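Local coordinates for protein chitinase (Chromobacterium violaceum, PDB 4TXG) that probably binds chitin and hydrolyses its glycosidic bonds, as a member of glycoside hydrolase family 18, at residues L376-E381 / Y759-S764; T317-A322 / L668-Y673; M380-G385 / F661-F666; N676-I681 / T754-Y759. One frame throughout, in Å; residues are numbered along the deposited sequence.

Contact 1. Residues L376-E381 / Y759-S764; sequences LLRGME and YYLPIS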
loop_
_atom_site.group_PDB
_atom_site.type_symbol
_atom_site.label_atom_id
_atom_site.label_comp_id
_atom_site.label_asym_id
_atom_site.label_seq_id
_atom_site.Cartn_x
_atom_site.Cartn_y
_atom_site.Cartn_z
ATOM N N LEU A 376 9.812 -0.878 7.798
ATOM C CA LEU A 376 8.979 -2.086 7.771
ATOM C C LEU A 376 9.455 -3.071 6.711
ATOM O O LEU A 376 9.507 -4.275 6.949
ATOM C CB LEU A 376 7.511 -1.730 7.515
ATOM C CG LEU A 376 6.811 -0.907 8.597
ATOM C CD1 LEU A 376 5.386 -0.537 8.189
ATOM C CD2 LEU A 376 6.805 -1.670 9.916
ATOM N N LEU A 377 9.807 -2.555 5.538
ATOM C CA LEU A 377 10.179 -3.417 4.421
ATOM C C LEU A 377 11.507 -4.126 4.650
ATOM O O LEU A 377 11.788 -5.148 4.013
ATOM C CB LEU A 377 10.228 -2.596 3.130
ATOM C CG LEU A 377 8.858 -2.157 2.597
ATOM C CD1 LEU A 377 9.035 -1.110 1.502
ATOM C CD2 LEU A 377 8.016 -3.333 2.079
ATOM N N ARG A 378 12.322 -3.608 5.570
ATOM C CA ARG A 378 13.598 -4.265 5.853
ATOM C C ARG A 378 13.354 -5.661 6.443
ATOM O O ARG A 378 14.210 -6.537 6.363
ATOM C CB ARG A 378 14.451 -3.421 6.802
ATOM C CG ARG A 378 15.840 -3.991 7.060
ATOM C CD ARG A 378 16.698 -2.996 7.823
ATOM N NE ARG A 378 16.936 -1.773 7.061
ATOM C CZ ARG A 378 18.026 -1.538 6.334
ATOM N NH1 ARG A 378 18.985 -2.445 6.258
ATOM N NH2 ARG A 378 18.159 -0.382 5.686
ATOM N N GLY A 379 12.172 -5.865 7.015
ATOM C CA GLY A 379 11.819 -7.156 7.576
ATOM C C GLY A 379 10.886 -7.969 6.693
ATOM O O GLY A 379 10.272 -8.919 7.159
ATOM N N MET A 380 10.779 -7.605 5.420
ATOM C CA MET A 380 9.862 -8.313 4.525
ATOM C C MET A 380 10.570 -8.941 3.317
ATOM O O MET A 380 9.973 -9.080 2.240
ATOM C CB MET A 380 8.741 -7.352 4.097
ATOM C CG MET A 380 7.883 -6.939 5.308
ATOM S SD MET A 380 6.713 -5.592 5.066
ATOM C CE MET A 380 5.631 -6.337 3.858
ATOM N N GLU A 381 11.828 -9.339 3.532
ATOM C CA GLU A 381 12.634 -10.068 2.553
ATOM C C GLU A 381 12.626 -9.337 1.206
ATOM O O GLU A 381 13.071 -8.198 1.151
ATOM C CB GLU A 381 12.145 -11.523 2.456
ATOM C CG GLU A 381 12.298 -12.210 3.842
ATOM C CD GLU A 381 12.089 -13.715 3.844
ATOM O OE1 GLU A 381 11.899 -14.306 2.756
ATOM O OE2 GLU A 381 12.130 -14.312 4.953
ATOM N N TYR A 759 23.347 -5.339 -0.073
ATOM C CA TYR A 759 22.852 -4.034 -0.509
ATOM C C TYR A 759 22.282 -3.298 0.711
ATOM O O TYR A 759 22.167 -3.885 1.789
ATOM C CB TYR A 759 21.816 -4.171 -1.628
ATOM C CG TYR A 759 20.688 -5.141 -1.347
ATOM C CD1 TYR A 759 20.824 -6.503 -1.608
ATOM C CD2 TYR A 759 19.475 -4.690 -0.852
ATOM C CE1 TYR A 759 19.784 -7.395 -1.353
ATOM C CE2 TYR A 759 18.438 -5.570 -0.595
ATOM C CZ TYR A 759 18.599 -6.921 -0.846
ATOM O OH TYR A 759 17.558 -7.785 -0.596
ATOM N N TYR A 760 21.937 -2.022 0.554
ATOM C CA TYR A 760 21.801 -1.164 1.732
ATOM C C TYR A 760 20.416 -0.616 2.043
ATOM O O TYR A 760 20.190 -0.143 3.159
ATOM C CB TYR A 760 22.795 -0.008 1.625
ATOM C CG TYR A 760 24.184 -0.530 1.838
ATOM C CD1 TYR A 760 24.647 -0.785 3.123
ATOM C CD2 TYR A 760 25.006 -0.842 0.763
ATOM C CE1 TYR A 760 25.904 -1.297 3.337
ATOM C CE2 TYR A 760 26.276 -1.361 0.973
ATOM C CZ TYR A 760 26.713 -1.582 2.262
ATOM O OH TYR A 760 27.971 -2.088 2.496
ATOM N N LEU A 761 19.494 -0.686 1.088
ATOM C CA LEU A 761 18.089 -0.396 1.366
ATOM C C LEU A 761 17.230 -1.499 0.755
ATOM O O LEU A 761 17.671 -2.185 -0.176
ATOM C CB LEU A 761 17.680 0.979 0.827
ATOM C CG LEU A 761 18.158 2.188 1.650
ATOM C CD1 LEU A 761 17.956 3.495 0.878
ATOM C CD2 LEU A 761 17.444 2.245 2.991
ATOM N N PRO A 762 16.001 -1.677 1.267
ATOM C CA PRO A 762 15.187 -2.800 0.788
ATOM C C PRO A 762 14.878 -2.776 -0.707
ATOM O O PRO A 762 14.779 -1.706 -1.321
ATOM C CB PRO A 762 13.899 -2.657 1.605
ATOM C CG PRO A 762 14.376 -2.046 2.910
ATOM C CD PRO A 762 15.404 -1.031 2.451
ATOM N N ILE A 763 14.740 -3.978 -1.273
ATOM C CA ILE A 763 14.288 -4.170 -2.647
ATOM C C ILE A 763 13.226 -5.259 -2.695
ATOM O O ILE A 763 13.148 -6.109 -1.797
ATOM C CB ILE A 763 15.446 -4.583 -3.601
ATOM C CG1 ILE A 763 15.928 -5.992 -3.251
ATOM C CG2 ILE A 763 16.599 -3.560 -3.554
ATOM C CD1 ILE A 763 17.015 -6.533 -4.172
ATOM N N SER A 764 12.394 -5.217 -3.731
ATOM C CA SER A 764 11.554 -6.352 -4.089
ATOM C C SER A 764 12.128 -6.950 -5.371
ATOM O O SER A 764 13.068 -6.396 -5.962
ATOM C CB SER A 764 10.084 -5.950 -4.272
ATOM O OG SER A 764 9.914 -5.033 -5.343
HETATM O O HOH W 1 15.301 -6.471 0.342
#
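R378 and P762 bring the two backbones within 5.5 Å, CA to CA, where the type I beta turn L377-M380 meets the irregular chain that follows strand 752-758. The pyrrolidine of P762 presses on this turn with its outer carbons. Its CB lies 4.0 Å from L377 CB, and its CG comes to 3.7 Å from the backbone N of R378. L377 also packs against W443, Y447 and Y448 of helix 441-448, which touches P762 as well.

R378 leaves the turn with CG anti to its backbone N, and the chain then bends at chi3 (-63°) before the guanidinium reaches the opposite segment. NH2 donates to Y760 O at 3.3 Å with an N-H...O angle of 154°, coming in 30° out of the carbonyl plane. The same nitrogen has L761 CD2 3.8 Å away, with the two side chains set aslant. The other terminal nitrogen, NH1, bonds to N672 O, so that the guanidinium links two separate carbonyls.

Beyond the proline, a water knits together E381 O (2.9 Å), Y759 OH (2.8 Å) and I763 N (3.0 Å). It sits at the edge of the Y759 ring, in its plane, while I763 CD1 covers one face of that ring toward the rim.

The arrangement is that of a buried interdomain seam: the turn at the end of helix 374-377, after strand 365-371 of the family 18 TIM barrel, is packed against a connecting loop of the C-terminal beta region.

Contact 2. Residues T317-A322 / L668-Y673; sequences TSMNNA and LGDQNY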
loop_
_atom_site.group_PDB
_atom_site.type_symbol
_atom_site.label_atom_id
_atom_site.label_comp_id
_atom_site.label_asym_id
_atom_site.label_seq_id
_atom_site.Cartn_x
_atom_site.Cartn_y
_atom_site.Cartn_z
ATOM N N THR A 317 5.874 -8.371 9.006
ATOM C CA THR A 317 7.289 -8.055 8.958
ATOM C C THR A 317 8.030 -8.665 10.142
ATOM O O THR A 317 7.464 -8.836 11.227
ATOM C CB THR A 317 7.518 -6.530 8.928
ATOM O OG1 THR A 317 8.916 -6.246 8.804
ATOM C CG2 THR A 317 6.969 -5.859 10.184
ATOM N N SER A 318 9.303 -8.987 9.930
ATOM C CA SER A 318 10.120 -9.567 10.983
ATOM C C SER A 318 10.810 -8.515 11.875
ATOM O O SER A 318 11.596 -8.886 12.745
ATOM C CB SER A 318 11.178 -10.493 10.376
ATOM O OG SER A 318 12.147 -9.749 9.644
ATOM N N MET A 319 10.519 -7.229 11.672
ATOM C CA MET A 319 11.023 -6.181 12.568
ATOM C C MET A 319 10.320 -6.293 13.917
ATOM O O MET A 319 9.096 -6.344 13.977
ATOM C CB MET A 319 10.793 -4.772 12.001
ATOM C CG MET A 319 11.269 -4.551 10.572
ATOM S SD MET A 319 13.048 -4.758 10.318
ATOM C CE MET A 319 13.730 -3.356 11.167
ATOM N N ASN A 320 11.100 -6.342 14.988
ATOM C CA ASN A 320 10.561 -6.453 16.335
ATOM C C ASN A 320 9.777 -5.187 16.706
ATOM O O ASN A 320 10.194 -4.084 16.356
ATOM C CB ASN A 320 11.705 -6.711 17.317
ATOM C CG ASN A 320 11.229 -6.890 18.736
ATOM O OD1 ASN A 320 10.621 -7.905 19.072
ATOM N ND2 ASN A 320 11.525 -5.911 19.587
ATOM N N ASN A 321 8.636 -5.355 17.382
ATOM C CA ASN A 321 7.778 -4.239 17.815
ATOM C C ASN A 321 7.236 -3.374 16.678
ATOM O O ASN A 321 6.904 -2.206 16.886
ATOM C CB ASN A 321 8.521 -3.329 18.798
ATOM C CG ASN A 321 8.717 -3.965 20.162
ATOM O OD1 ASN A 321 8.079 -4.957 20.498
ATOM N ND2 ASN A 321 9.594 -3.371 20.966
ATOM N N ALA A 322 7.143 -3.930 15.477
ATOM C CA ALA A 322 6.649 -3.153 14.346
ATOM C C ALA A 322 5.130 -3.126 14.307
ATOM O O ALA A 322 4.535 -2.211 13.738
ATOM C CB ALA A 322 7.195 -3.708 13.041
ATOM N N LEU A 668 16.453 -12.002 10.838
ATOM C CA LEU A 668 15.383 -11.198 11.414
ATOM C C LEU A 668 15.673 -9.732 11.116
ATOM O O LEU A 668 16.834 -9.321 11.062
ATOM C CB LEU A 668 15.261 -11.430 12.920
ATOM C CG LEU A 668 14.870 -12.849 13.342
ATOM C CD1 LEU A 668 14.580 -12.898 14.833
ATOM C CD2 LEU A 668 13.665 -13.331 12.552
ATOM N N GLY A 669 14.617 -8.951 10.926
ATOM C CA GLY A 669 14.757 -7.596 10.436
ATOM C C GLY A 669 15.715 -6.690 11.174
ATOM O O GLY A 669 16.448 -5.921 10.543
ATOM N N ASP A 670 15.727 -6.765 12.501
ATOM C CA ASP A 670 16.572 -5.857 13.279
ATOM C C ASP A 670 18.060 -6.173 13.083
ATOM O O ASP A 670 18.924 -5.361 13.438
ATOM C CB ASP A 670 16.224 -5.924 14.768
ATOM C CG ASP A 670 14.984 -5.105 15.140
ATOM O OD1 ASP A 670 14.554 -4.227 14.365
ATOM O OD2 ASP A 670 14.465 -5.328 16.254
ATOM N N GLN A 671 18.349 -7.352 12.528
ATOM C CA GLN A 671 19.723 -7.800 12.297
ATOM C C GLN A 671 20.118 -7.619 10.835
ATOM O O GLN A 671 21.254 -7.910 10.451
ATOM C CB GLN A 671 19.896 -9.273 12.690
ATOM C CG GLN A 671 19.289 -9.659 14.032
ATOM C CD GLN A 671 19.824 -8.832 15.170
ATOM O OE1 GLN A 671 21.021 -8.544 15.236
ATOM N NE2 GLN A 671 18.936 -8.435 16.081
ATOM N N ASN A 672 19.170 -7.149 10.028
ATOM C CA ASN A 672 19.336 -7.048 8.584
ATOM C C ASN A 672 19.977 -5.718 8.173
ATOM O O ASN A 672 19.478 -5.027 7.286
ATOM C CB ASN A 672 17.962 -7.226 7.905
ATOM C CG ASN A 672 18.051 -7.626 6.439
ATOM O OD1 ASN A 672 19.047 -8.184 5.984
ATOM N ND2 ASN A 672 16.982 -7.350 5.691
ATOM N N TYR A 673 21.075 -5.363 8.842
ATOM C CA TYR A 673 21.892 -4.201 8.475
ATOM C C TYR A 673 23.346 -4.638 8.324
ATOM O O TYR A 673 23.956 -5.089 9.290
ATOM C CB TYR A 673 21.829 -3.090 9.532
ATOM C CG TYR A 673 20.455 -2.595 9.910
ATOM C CD1 TYR A 673 19.659 -3.307 10.805
ATOM C CD2 TYR A 673 19.971 -1.398 9.417
ATOM C CE1 TYR A 673 18.410 -2.840 11.171
ATOM C CE2 TYR A 673 18.726 -0.928 9.770
ATOM C CZ TYR A 673 17.949 -1.655 10.652
ATOM O OH TYR A 673 16.709 -1.182 11.002
HETATM O O HOH W 2 13.760 -8.100 14.224
HETATM O O HOH W 3 12.286 -2.863 15.294
#
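Y673 meets the methyl end of M319 through its hydroxyl rather than its ring carbons: M319 CE stands 3.7 Å from Y673 OH, and the two side chains run at about a right angle. At the ring edge, in its plane, lies D670 C, while R378, outside the pair, touches the ring at CE2. The second flat group, the D670 carboxylate, splits its oxygens between two neighbours. OD1 faces M319 CE at 3.4 Å, and OD2 faces N320 CB at 3.3 Å.

The bend at chi2 (-62°) lays the M319 sulfur against the backbone of G669, SD to CA 3.3 Å, and that at chi3 (-70°) sets CE near D670 and Y673. The absence of a side chain at G669 is what admits the sulfur. Beside it, S318 OG accepts from G669 N at 2.9 Å, a weak bond because it is bent to 126°; OG is also bonded to G379 O.

These groups join the loop after barrel strand 308-312, which makes a type II turn at M319-A322, to a short 3-10 turn, G669-Q671, between strands 659-664 and 678-683. The first N-H groups of that turn face the barrel loop.

Two waters bridge the segments. One accepts from D670 N and donates to S318 O (2.7 Å), with a weak further bond from N320 N. The other donates both to N320 O (2.6 Å) and to D670 OD1 (2.8 Å), linking the carboxylate to the loop where N320 and D670 are partly exposed.

Contact 3. Residues M380-G385 / F661-F666; sequences METFQG and FSLGGF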
loop_
_atom_site.group_PDB
_atom_site.type_symbol
_atom_site.label_atom_id
_atom_site.label_comp_id
_atom_site.label_asym_id
_atom_site.label_seq_id
_atom_site.Cartn_x
_atom_site.Cartn_y
_atom_site.Cartn_z
ATOM N N MET A 380 10.779 -7.605 5.420
ATOM C CA MET A 380 9.862 -8.313 4.525
ATOM C C MET A 380 10.570 -8.941 3.317
ATOM O O MET A 380 9.973 -9.080 2.240
ATOM C CB MET A 380 8.741 -7.352 4.097
ATOM C CG MET A 380 7.883 -6.939 5.308
ATOM S SD MET A 380 6.713 -5.592 5.066
ATOM C CE MET A 380 5.631 -6.337 3.858
ATOM N N GLU A 381 11.828 -9.339 3.532
ATOM C CA GLU A 381 12.634 -10.068 2.553
ATOM C C GLU A 381 12.626 -9.337 1.206
ATOM O O GLU A 381 13.071 -8.198 1.151
ATOM C CB GLU A 381 12.145 -11.523 2.456
ATOM C CG GLU A 381 12.298 -12.210 3.842
ATOM C CD GLU A 381 12.089 -13.715 3.844
ATOM O OE1 GLU A 381 11.899 -14.306 2.756
ATOM O OE2 GLU A 381 12.130 -14.312 4.953
ATOM N N THR A 382 12.118 -9.961 0.146
ATOM C CA THR A 382 11.977 -9.274 -1.144
ATOM C C THR A 382 10.513 -9.136 -1.579
ATOM O O THR A 382 10.224 -8.957 -2.767
ATOM C CB THR A 382 12.749 -10.009 -2.267
ATOM O OG1 THR A 382 12.200 -11.323 -2.463
ATOM C CG2 THR A 382 14.223 -10.134 -1.914
ATOM N N PHE A 383 9.599 -9.197 -0.617
ATOM C CA PHE A 383 8.162 -9.163 -0.908
ATOM C C PHE A 383 7.803 -10.162 -2.013
ATOM O O PHE A 383 7.176 -9.812 -3.019
ATOM C CB PHE A 383 7.707 -7.748 -1.291
ATOM C CG PHE A 383 6.323 -7.422 -0.789
ATOM C CD1 PHE A 383 5.274 -8.304 -1.013
ATOM C CD2 PHE A 383 6.084 -6.272 -0.054
ATOM C CE1 PHE A 383 4.003 -8.029 -0.547
ATOM C CE2 PHE A 383 4.809 -5.998 0.420
ATOM C CZ PHE A 383 3.779 -6.876 0.175
ATOM N N GLN A 384 8.219 -11.407 -1.809
ATOM C CA GLN A 384 7.972 -12.477 -2.766
ATOM C C GLN A 384 6.485 -12.615 -3.124
ATOM O O GLN A 384 6.145 -13.042 -4.227
ATOM C CB GLN A 384 8.500 -13.802 -2.203
ATOM C CG GLN A 384 10.031 -13.861 -2.050
ATOM C CD GLN A 384 10.507 -13.466 -0.669
ATOM O OE1 GLN A 384 10.101 -12.430 -0.131
ATOM N NE2 GLN A 384 11.380 -14.292 -0.077
ATOM N N GLY A 385 5.613 -12.218 -2.202
ATOM C CA GLY A 385 4.175 -12.323 -2.401
ATOM C C GLY A 385 3.578 -11.413 -3.471
ATOM O O GLY A 385 2.424 -11.593 -3.844
ATOM N N PHE A 661 16.235 -18.148 -10.097
ATOM C CA PHE A 661 16.940 -17.220 -9.216
ATOM C C PHE A 661 16.096 -16.897 -7.994
ATOM O O PHE A 661 14.901 -16.626 -8.126
ATOM C CB PHE A 661 17.252 -15.896 -9.918
ATOM C CG PHE A 661 18.206 -16.002 -11.066
ATOM C CD1 PHE A 661 17.771 -16.438 -12.312
ATOM C CD2 PHE A 661 19.529 -15.617 -10.916
ATOM C CE1 PHE A 661 18.647 -16.515 -13.376
ATOM C CE2 PHE A 661 20.410 -15.695 -11.983
ATOM C CZ PHE A 661 19.967 -16.148 -13.212
ATOM N N SER A 662 16.707 -16.878 -6.813
ATOM C CA SER A 662 15.992 -16.370 -5.641
ATOM C C SER A 662 16.927 -15.877 -4.547
ATOM O O SER A 662 18.002 -16.441 -4.332
ATOM C CB SER A 662 15.058 -17.442 -5.073
ATOM O OG SER A 662 15.761 -18.628 -4.766
ATOM N N LEU A 663 16.507 -14.809 -3.872
ATOM C CA LEU A 663 17.191 -14.321 -2.677
ATOM C C LEU A 663 16.527 -14.917 -1.452
ATOM O O LEU A 663 15.302 -14.935 -1.364
ATOM C CB LEU A 663 17.152 -12.789 -2.604
ATOM C CG LEU A 663 17.880 -12.018 -3.692
ATOM C CD1 LEU A 663 17.684 -10.512 -3.525
ATOM C CD2 LEU A 663 19.367 -12.382 -3.653
ATOM N N GLY A 664 17.329 -15.403 -0.507
ATOM C CA GLY A 664 16.795 -15.998 0.705
ATOM C C GLY A 664 17.819 -15.968 1.826
ATOM O O GLY A 664 18.852 -15.313 1.708
ATOM N N GLY A 665 17.534 -16.664 2.922
ATOM C CA GLY A 665 18.435 -16.648 4.063
ATOM C C GLY A 665 18.538 -15.277 4.710
ATOM O O GLY A 665 19.610 -14.868 5.170
ATOM N N PHE A 666 17.420 -14.561 4.748
ATOM C CA PHE A 666 17.372 -13.266 5.430
ATOM C C PHE A 666 17.407 -13.460 6.944
ATOM O O PHE A 666 16.780 -14.380 7.465
ATOM C CB PHE A 666 16.105 -12.493 5.050
ATOM C CG PHE A 666 16.131 -11.900 3.665
ATOM C CD1 PHE A 666 16.624 -10.616 3.456
ATOM C CD2 PHE A 666 15.649 -12.616 2.575
ATOM C CE1 PHE A 666 16.636 -10.050 2.184
ATOM C CE2 PHE A 666 15.656 -12.054 1.297
ATOM C CZ PHE A 666 16.155 -10.774 1.102
HETATM O O HOH W 4 14.739 -15.784 4.395
HETATM O O HOH W 5 13.475 -13.648 -2.997
HETATM O O HOH W 6 12.941 -16.624 -1.094
#
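E381 and F666 make the central CH-pi contact: E381 CA stands 3.7 Å from the centroid of the F666 ring, 7° off its normal. With CG anti to the carbonyl carbon (chi1 -61°), the E381 chain runs from over the ring centre toward its CD2 side, E381 CG 3.6 Å from F666 CD2, with E381 CB also over the face; its carboxylate lies nearly parallel to the ring plane. Apolar packing adds T382, whose CG2 touches F666 CZ at 3.6 Å and L663 CD1 at 3.8 Å, crossing both side chains at about a right angle.

Direct hydrogen bonds stay inside 380-385. Q384 NE2 donates to E381 OE1 at 2.9 Å and steadies the carboxylate, while Q384 OE1 takes T382 N from above its carbonyl plane.

Waters carry the polar link across. L663 O receives two, one shared with T382 OG1 (2.8 Å to L663 O) and one shared with Q384 NE2 (2.9 Å to L663 O). A third accepts from F666 N at 3.0 Å and gives a weak bond to E381 OE2.

The motif is a type II' turn, M380-F383, of the barrel domain, laid against the end of edge strand 659-664 in the C-terminal beta region.

Contact 4. Residues N676-I681 / T754-Y759; sequences NPKLTI and TLDVVY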
loop_
_atom_site.group_PDB
_atom_site.type_symbol
_atom_site.label_atom_id
_atom_site.label_comp_id
_atom_site.label_asym_id
_atom_site.label_seq_id
_atom_site.Cartn_x
_atom_site.Cartn_y
_atom_site.Cartn_z
ATOM N N ASN A 676 21.924 -8.642 3.648
ATOM C CA ASN A 676 22.821 -9.595 3.000
ATOM C C ASN A 676 22.250 -11.013 2.888
ATOM O O ASN A 676 22.704 -11.956 3.550
ATOM C CB ASN A 676 24.182 -9.613 3.707
ATOM C CG ASN A 676 24.116 -10.179 5.092
ATOM O OD1 ASN A 676 23.098 -10.064 5.773
ATOM N ND2 ASN A 676 25.200 -10.834 5.514
ATOM N N PRO A 677 21.248 -11.166 2.018
ATOM C CA PRO A 677 20.689 -12.486 1.731
ATOM C C PRO A 677 21.615 -13.301 0.847
ATOM O O PRO A 677 22.600 -12.790 0.318
ATOM C CB PRO A 677 19.403 -12.157 0.984
ATOM C CG PRO A 677 19.755 -10.882 0.238
ATOM C CD PRO A 677 20.574 -10.103 1.243
ATOM N N LYS A 678 21.282 -14.570 0.687
ATOM C CA LYS A 678 22.003 -15.442 -0.224
ATOM C C LYS A 678 21.254 -15.526 -1.550
ATOM O O LYS A 678 20.041 -15.734 -1.564
ATOM C CB LYS A 678 22.150 -16.829 0.405
ATOM C CG LYS A 678 23.094 -17.766 -0.311
ATOM C CD LYS A 678 23.264 -19.048 0.491
ATOM C CE LYS A 678 23.820 -18.760 1.879
ATOM N NZ LYS A 678 23.665 -19.934 2.782
ATOM N N LEU A 679 21.970 -15.352 -2.658
ATOM C CA LEU A 679 21.391 -15.567 -3.986
ATOM C C LEU A 679 21.625 -17.010 -4.428
ATOM O O LEU A 679 22.765 -17.475 -4.480
ATOM C CB LEU A 679 21.989 -14.593 -5.005
ATOM C CG LEU A 679 21.611 -14.786 -6.480
ATOM C CD1 LEU A 679 20.118 -14.583 -6.710
ATOM C CD2 LEU A 679 22.438 -13.861 -7.378
ATOM N N THR A 680 20.546 -17.731 -4.720
ATOM C CA THR A 680 20.676 -19.103 -5.203
ATOM C C THR A 680 20.290 -19.149 -6.670
ATOM O O THR A 680 19.243 -18.641 -7.057
ATOM C CB THR A 680 19.801 -20.094 -4.410
ATOM O OG1 THR A 680 20.240 -20.135 -3.044
ATOM C CG2 THR A 680 19.899 -21.501 -5.010
ATOM N N ILE A 681 21.159 -19.741 -7.482
ATOM C CA ILE A 681 20.916 -19.879 -8.915
ATOM C C ILE A 681 20.846 -21.363 -9.222
ATOM O O ILE A 681 21.749 -22.110 -8.845
ATOM C CB ILE A 681 22.033 -19.220 -9.762
ATOM C CG1 ILE A 681 22.199 -17.739 -9.399
ATOM C CG2 ILE A 681 21.751 -19.403 -11.258
ATOM C CD1 ILE A 681 23.472 -17.110 -9.973
ATOM N N THR A 754 25.366 -20.869 -4.923
ATOM C CA THR A 754 24.905 -19.757 -4.100
ATOM C C THR A 754 26.002 -18.723 -3.906
ATOM O O THR A 754 27.196 -19.043 -3.935
ATOM C CB THR A 754 24.443 -20.225 -2.719
ATOM O OG1 THR A 754 25.546 -20.849 -2.047
ATOM C CG2 THR A 754 23.296 -21.215 -2.833
ATOM N N LEU A 755 25.591 -17.478 -3.706
ATOM C CA LEU A 755 26.526 -16.420 -3.356
ATOM C C LEU A 755 25.846 -15.440 -2.421
ATOM O O LEU A 755 24.640 -15.215 -2.516
ATOM C CB LEU A 755 27.042 -15.692 -4.597
ATOM C CG LEU A 755 26.022 -15.157 -5.598
ATOM C CD1 LEU A 755 26.562 -13.891 -6.249
ATOM C CD2 LEU A 755 25.717 -16.204 -6.654
ATOM N N ASP A 756 26.625 -14.867 -1.514
ATOM C CA ASP A 756 26.099 -13.872 -0.599
ATOM C C ASP A 756 26.179 -12.506 -1.253
ATOM O O ASP A 756 27.219 -12.128 -1.775
ATOM C CB ASP A 756 26.871 -13.890 0.714
ATOM C CG ASP A 756 26.783 -15.233 1.416
ATOM O OD1 ASP A 756 25.651 -15.710 1.640
ATOM O OD2 ASP A 756 27.846 -15.809 1.729
ATOM N N VAL A 757 25.073 -11.774 -1.245
ATOM C CA VAL A 757 25.074 -10.434 -1.822
ATOM C C VAL A 757 24.863 -9.438 -0.705
ATOM O O VAL A 757 24.449 -9.816 0.384
ATOM C CB VAL A 757 23.998 -10.267 -2.898
ATOM C CG1 VAL A 757 24.185 -11.328 -3.978
ATOM C CG2 VAL A 757 22.605 -10.366 -2.301
ATOM N N VAL A 758 25.180 -8.173 -0.951
ATOM C CA VAL A 758 24.952 -7.141 0.057
ATOM C C VAL A 758 24.423 -5.894 -0.618
ATOM O O VAL A 758 24.966 -5.457 -1.636
ATOM C CB VAL A 758 26.233 -6.772 0.837
ATOM C CG1 VAL A 758 25.958 -5.648 1.824
ATOM C CG2 VAL A 758 26.742 -7.948 1.583
ATOM N N TYR A 759 23.347 -5.339 -0.073
ATOM C CA TYR A 759 22.852 -4.034 -0.509
ATOM C C TYR A 759 22.282 -3.298 0.711
ATOM O O TYR A 759 22.167 -3.885 1.789
ATOM C CB TYR A 759 21.816 -4.171 -1.628
ATOM C CG TYR A 759 20.688 -5.141 -1.347
ATOM C CD1 TYR A 759 20.824 -6.503 -1.608
ATOM C CD2 TYR A 759 19.475 -4.690 -0.852
ATOM C CE1 TYR A 759 19.784 -7.395 -1.353
ATOM C CE2 TYR A 759 18.438 -5.570 -0.595
ATOM C CZ TYR A 759 18.599 -6.921 -0.846
ATOM O OH TYR A 759 17.558 -7.785 -0.596
HETATM O O HOH W 7 24.088 -14.387 3.374
#
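L755 O is gripped from strand 678-681 by two groups: L679 N donates to it at 2.7 Å with an N-H...O angle of 158°, and K678 CA makes a longer CA-H...O contact of 3.5 Å. The return bond, L755 N to L679 O at 2.9 Å, closes the hydrogen-bonded pair L679/L755. Two residues along, V757 N donates to P677 O at 3.1 Å in a nearly straight bond. P677 has no N-H to give back, and V757 O is instead approached by N676 CA.

This is an antiparallel beta ladder, with the strand segments at 145° to each other. It joins two inner strands of the four-stranded sheet in the C-terminal region; strand 659-664 lies beyond 678-681, and the short strand 708-709 beyond 754-758.

On the buried face L679 and L755 lie side by side, CD2 to CD2 4.1 Å. With CG between its backbone N and carbonyl carbon (chi1 52°), L755 turns that carbon toward L679 CB. I681 CD1 also touches L755 CD2, and V757 CG1 reaches L679 CB. At the end of the ladder P677 CD packs on Y759 CE1 at 3.8 Å, the two side chains roughly perpendicular.

The opposite face is more open and polar. K678 runs its methylenes over T754, CD to CB 3.6 Å, and lies alongside D756 without a salt bridge, although their opposite charges may attract at longer range. D756 OD1 instead takes a hydrogen bond of 2.7 Å from a water that also donates to N676 O.

Overall arrangement
Contacts 1, 2 and 3 join the family 18 barrel to the C-terminal beta region, whereas contact 4 lies wholly within that region. Contact 1 is the buried part of the seam, made by proline packing and an arginine. Contact 2 is partly buried and contact 3 lies at the surface; both lean on bridging waters. R378 ties contacts 1 and 2 together, and contacts 1 and 3 share M380 and E381. Contact 4, partly buried, is regular ladder bonding with an apolar face and a more polar one; its strand 678-683 pairs with strand 659-664 of contact 3, and Y759 carries its other strand into contact 1. F666 packs on P677 between contacts 3 and 4.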